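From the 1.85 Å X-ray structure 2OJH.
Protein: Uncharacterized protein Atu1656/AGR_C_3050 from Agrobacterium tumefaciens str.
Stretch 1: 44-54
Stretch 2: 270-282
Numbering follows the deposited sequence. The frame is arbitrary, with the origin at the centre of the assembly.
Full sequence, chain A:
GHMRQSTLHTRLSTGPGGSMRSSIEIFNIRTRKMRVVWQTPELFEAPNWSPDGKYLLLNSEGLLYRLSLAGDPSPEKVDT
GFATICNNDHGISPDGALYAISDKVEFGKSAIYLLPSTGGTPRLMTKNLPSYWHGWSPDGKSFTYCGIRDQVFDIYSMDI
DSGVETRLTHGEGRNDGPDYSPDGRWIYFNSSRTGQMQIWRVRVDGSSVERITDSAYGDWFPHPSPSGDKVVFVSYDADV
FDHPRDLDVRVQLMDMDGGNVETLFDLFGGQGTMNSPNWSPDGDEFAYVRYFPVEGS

Stretch 1 (44-54) FEAPNWSPDGK
Stretch 2 270-282: GQGTMNSPNWSPD

Residues 45-49 form a strand; 270-282 has no regular helix or strand. The two run side by side in the same sense. Glu45 CA is 4.3 Å from Gly272 CA, and Ala46 CA is 4.7 Å from Met274 CA. Asn48 CA is 4.6 Å from Asn278 CA, and Trp49 CA is 5.5 Å from Ser280 CA. Together they bury 645 Å².

Only two direct hydrogen bonds cross. Ala46 N donates to Gly272 O at 2.6 Å. Ala46 has phi/psi 58/64, unusual within a strand, and Ala46 CB, its whole side chain, lies 3.8 Å from Asn275 OD1. Gly272, at 93/-28, needs to be glycine: a CB would jam against the preceding carbonyl and clash with Glu45 OE1. Glu45 OE1 sits 3.6 Å from Gly272 CA, with Glu45 chi1 m and chi2 t. Water 1 links Glu45 OE1 and Gln271 NE2, 3.2 Å from each.

Asn275 braces the loop from within. Its chi1 is m. Asn275 OD1 accepts from Gly272 N at 2.9 Å, and Asn275 ND2 donates to Gln271 OE1 at 2.9 Å.

The second direct bond is from Asn48 ND2 to Pro277 O, 3.1 Å and nearly straight at 176°. The CA-to-CB bond of Asn48 points away overall, but chi1 m and chi2 126° bring the amide end back. Asn48 CA also makes a CH contact of 3.4 Å with Pro277 O. Pro47, C-gamma endo, packs Pro47 CD 3.7 Å from Thr273 O.

Waters also bridge the two backbones. Water 2 donates to Pro47 O at 2.8 Å and Ser276 O at 2.6 Å. Water 3 accepts from Trp49 N at 2.8 Å and lies 2.9 Å from Pro277 O and 3.0 Å from Trp279 O. Water 4 donates to Trp49 O at 2.8 Å and Trp279 O at 3.2 Å.

The CA-to-CB bond of Trp49 points toward the second stretch; chi1 is t (-159°) and chi2 -45°. Over one face, Ser280 CB lies 3.5 Å from the centroid of the Trp49 six-membered ring, 4° off the normal. Pro281 CD lies over the same face, 4.2 Å from the centroid of the Trp49 five-membered ring. Ser280 has chi1 t, and its OG lies farther from the centroid of the Trp49 six-membered ring than its CB does. Trp49 NE1 donates to Gly53 O at 3.1 Å, tying the buried indole to the following turn.

That type I turn spans Ser50 to Gly53 and closes with Gly53 N to Ser50 O at 2.8 Å. Ser50 and Asp52 both have chi1 p, and Ser50 OG donates to Asp52 OD1 at 2.5 Å. Gly53, at 86/-7, calls for glycine because a CB would jam against the preceding carbonyl. Pro281, C-gamma endo and exposed, places Pro281 CG 3.4 Å from Pro51 O.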

# COMPACT_ATOMS: atom_id res chain seq x y z
N PHE A 44 1.05 13.45 -6.38
CA PHE A 44 1.47 12.10 -6.73
C PHE A 44 1.40 11.29 -5.46
O PHE A 44 1.67 11.83 -4.37
CB PHE A 44 2.89 12.09 -7.29
CG PHE A 44 2.94 12.23 -8.77
CD1 PHE A 44 2.58 13.43 -9.39
CD2 PHE A 44 3.31 11.15 -9.57
CE1 PHE A 44 2.62 13.57 -10.77
CE2 PHE A 44 3.34 11.28 -10.96
CZ PHE A 44 2.99 12.49 -11.55
N GLU A 45 1.05 10.01 -5.59
CA GLU A 45 0.68 9.22 -4.42
C GLU A 45 1.21 7.80 -4.43
O GLU A 45 1.36 7.20 -5.48
CB GLU A 45 -0.86 9.19 -4.28
CG GLU A 45 -1.44 10.62 -4.10
CD GLU A 45 -2.91 10.66 -3.80
OE1 GLU A 45 -3.26 10.48 -2.61
OE2 GLU A 45 -3.71 10.94 -4.73
N ALA A 46 1.47 7.27 -3.23
CA ALA A 46 1.49 5.79 -3.04
C ALA A 46 2.46 4.98 -3.91
O ALA A 46 2.06 4.14 -4.75
CB ALA A 46 0.03 5.22 -3.13
N PRO A 47 3.77 5.22 -3.72
CA PRO A 47 4.75 4.53 -4.57
C PRO A 47 4.87 3.01 -4.27
O PRO A 47 4.89 2.61 -3.09
CB PRO A 47 6.06 5.26 -4.24
CG PRO A 47 5.88 5.74 -2.82
CD PRO A 47 4.41 6.11 -2.73
N ASN A 48 4.94 2.21 -5.34
CA ASN A 48 5.51 0.86 -5.31
C ASN A 48 6.94 0.93 -5.85
O ASN A 48 7.30 1.86 -6.57
CB ASN A 48 4.80 -0.09 -6.31
CG ASN A 48 3.31 -0.19 -6.11
OD1 ASN A 48 2.54 0.02 -7.04
ND2 ASN A 48 2.87 -0.52 -4.89
N TRP A 49 7.74 -0.09 -5.54
CA TRP A 49 9.10 -0.16 -6.03
C TRP A 49 9.22 -1.41 -6.85
O TRP A 49 8.90 -2.49 -6.35
CB TRP A 49 10.06 -0.22 -4.83
CG TRP A 49 11.50 0.18 -5.11
CD1 TRP A 49 12.29 -0.17 -6.18
CD2 TRP A 49 12.32 0.99 -4.25
NE1 TRP A 49 13.56 0.36 -6.02
CE2 TRP A 49 13.60 1.07 -4.84
CE3 TRP A 49 12.09 1.62 -3.01
CZ2 TRP A 49 14.66 1.80 -4.25
CZ3 TRP A 49 13.14 2.35 -2.43
CH2 TRP A 49 14.40 2.42 -3.05
N SER A 50 9.68 -1.27 -8.08
CA SER A 50 9.77 -2.39 -9.00
C SER A 50 10.69 -3.50 -8.48
O SER A 50 11.68 -3.22 -7.81
CB SER A 50 10.22 -1.92 -10.38
OG SER A 50 11.61 -1.69 -10.45
N PRO A 51 10.33 -4.77 -8.75
CA PRO A 51 11.14 -5.88 -8.23
C PRO A 51 12.54 -5.94 -8.79
O PRO A 51 13.39 -6.55 -8.16
CB PRO A 51 10.34 -7.13 -8.63
CG PRO A 51 9.02 -6.67 -8.96
CD PRO A 51 9.14 -5.26 -9.45
N ASP A 52 12.79 -5.34 -9.95
CA ASP A 52 14.16 -5.22 -10.45
C ASP A 52 14.89 -3.99 -9.89
O ASP A 52 16.03 -3.75 -10.23
CB ASP A 52 14.21 -5.25 -11.98
CG ASP A 52 13.55 -4.04 -12.63
OD1 ASP A 52 13.15 -3.09 -11.92
OD2 ASP A 52 13.43 -4.03 -13.88
N GLY A 53 14.23 -3.22 -9.04
CA GLY A 53 14.89 -2.12 -8.33
C GLY A 53 14.96 -0.81 -9.09
O GLY A 53 15.35 0.22 -8.52
N LYS A 54 14.54 -0.84 -10.36
CA LYS A 54 14.82 0.25 -11.27
C LYS A 54 13.83 1.42 -11.35
O LYS A 54 14.18 2.49 -11.86
CB LYS A 54 14.93 -0.30 -12.68
CG LYS A 54 16.13 -1.19 -12.89
CD LYS A 54 16.32 -1.42 -14.38
CE LYS A 54 17.69 -2.02 -14.64
NZ LYS A 54 18.05 -2.01 -16.08
N GLY A 270 0.10 11.62 5.16
CA GLY A 270 -0.92 10.67 5.58
C GLY A 270 -1.40 9.98 4.33
O GLY A 270 -0.70 9.13 3.78
N GLN A 271 -2.60 10.33 3.87
CA GLN A 271 -3.11 9.70 2.65
C GLN A 271 -2.12 10.00 1.51
O GLN A 271 -1.73 11.16 1.32
CB GLN A 271 -4.51 10.23 2.33
CG GLN A 271 -5.06 9.78 0.95
CD GLN A 271 -5.43 8.31 0.94
OE1 GLN A 271 -5.10 7.57 1.87
NE2 GLN A 271 -6.14 7.88 -0.09
N GLY A 272 -1.76 8.98 0.74
CA GLY A 272 -0.82 9.12 -0.38
C GLY A 272 0.64 8.82 -0.01
O GLY A 272 1.45 8.41 -0.87
N THR A 273 0.99 9.03 1.25
CA THR A 273 2.37 8.84 1.71
C THR A 273 2.88 7.43 1.37
O THR A 273 3.96 7.27 0.79
CB THR A 273 2.50 9.18 3.24
OG1 THR A 273 2.29 10.58 3.40
CG2 THR A 273 3.88 8.85 3.80
N MSE A 274 2.10 6.40 1.71
CA MSE A 274 2.53 5.02 1.44
C MSE A 274 1.36 4.03 1.41
O MSE A 274 1.41 2.99 2.08
CB MSE A 274 3.61 4.54 2.46
CG MSE A 274 3.15 4.49 3.87
SE MSE A 274 4.54 3.81 5.09
CE MSE A 274 5.92 5.18 4.68
N ASN A 275 0.30 4.31 0.64
CA ASN A 275 -0.86 3.40 0.75
C ASN A 275 -0.52 1.98 0.37
O ASN A 275 -1.05 1.02 0.94
CB ASN A 275 -2.06 3.85 -0.11
CG ASN A 275 -2.57 5.17 0.29
OD1 ASN A 275 -1.97 6.19 -0.05
ND2 ASN A 275 -3.66 5.18 1.06
N SER A 276 0.35 1.85 -0.63
CA SER A 276 0.60 0.56 -1.27
C SER A 276 2.01 0.02 -0.92
O SER A 276 2.85 0.79 -0.43
CB SER A 276 0.46 0.71 -2.78
OG SER A 276 -0.91 0.86 -3.12
N PRO A 277 2.25 -1.28 -1.15
CA PRO A 277 3.55 -1.88 -0.77
C PRO A 277 4.73 -1.09 -1.33
O PRO A 277 4.84 -0.93 -2.55
CB PRO A 277 3.48 -3.29 -1.33
CG PRO A 277 2.03 -3.62 -1.43
CD PRO A 277 1.33 -2.29 -1.73
N ASN A 278 5.57 -0.55 -0.43
CA ASN A 278 6.58 0.44 -0.88
C ASN A 278 8.10 0.10 -0.73
O ASN A 278 8.95 0.99 -0.85
CB ASN A 278 6.29 1.74 -0.15
CG ASN A 278 6.36 1.58 1.34
OD1 ASN A 278 6.13 0.48 1.86
ND2 ASN A 278 6.70 2.65 2.03
N TRP A 279 8.44 -1.16 -0.45
CA TRP A 279 9.83 -1.51 -0.13
C TRP A 279 10.57 -1.78 -1.41
O TRP A 279 10.02 -2.40 -2.36
CB TRP A 279 9.89 -2.77 0.75
CG TRP A 279 9.51 -2.55 2.20
CD1 TRP A 279 8.28 -2.69 2.77
CD2 TRP A 279 10.38 -2.10 3.24
NE1 TRP A 279 8.34 -2.38 4.13
CE2 TRP A 279 9.64 -2.04 4.43
CE3 TRP A 279 11.75 -1.79 3.27
CZ2 TRP A 279 10.21 -1.62 5.64
CZ3 TRP A 279 12.32 -1.40 4.48
CH2 TRP A 279 11.56 -1.31 5.63
N SER A 280 11.83 -1.34 -1.44
CA SER A 280 12.81 -1.86 -2.40
C SER A 280 12.89 -3.39 -2.26
O SER A 280 12.70 -3.94 -1.16
CB SER A 280 14.17 -1.27 -2.05
OG SER A 280 15.17 -1.89 -2.81
N PRO A 281 13.19 -4.08 -3.37
CA PRO A 281 13.30 -5.54 -3.29
C PRO A 281 14.42 -5.98 -2.34
O PRO A 281 14.37 -7.10 -1.85
CB PRO A 281 13.60 -5.95 -4.73
CG PRO A 281 14.14 -4.76 -5.38
CD PRO A 281 13.46 -3.58 -4.73
N ASP A 282 15.41 -5.12 -2.09
CA ASP A 282 16.49 -5.44 -1.16
C ASP A 282 16.12 -5.31 0.32
O ASP A 282 16.91 -5.67 1.19
CB ASP A 282 17.77 -4.63 -1.45
CG ASP A 282 17.61 -3.11 -1.18
OD1 ASP A 282 16.75 -2.66 -0.37
OD2 ASP A 282 18.42 -2.34 -1.76
O HOH W 1 -6.30 9.53 -2.88
O HOH W 2 2.90 3.26 -1.26
O HOH W 3 7.32 -2.05 -3.58
O HOH W 4 9.98 -4.51 -4.75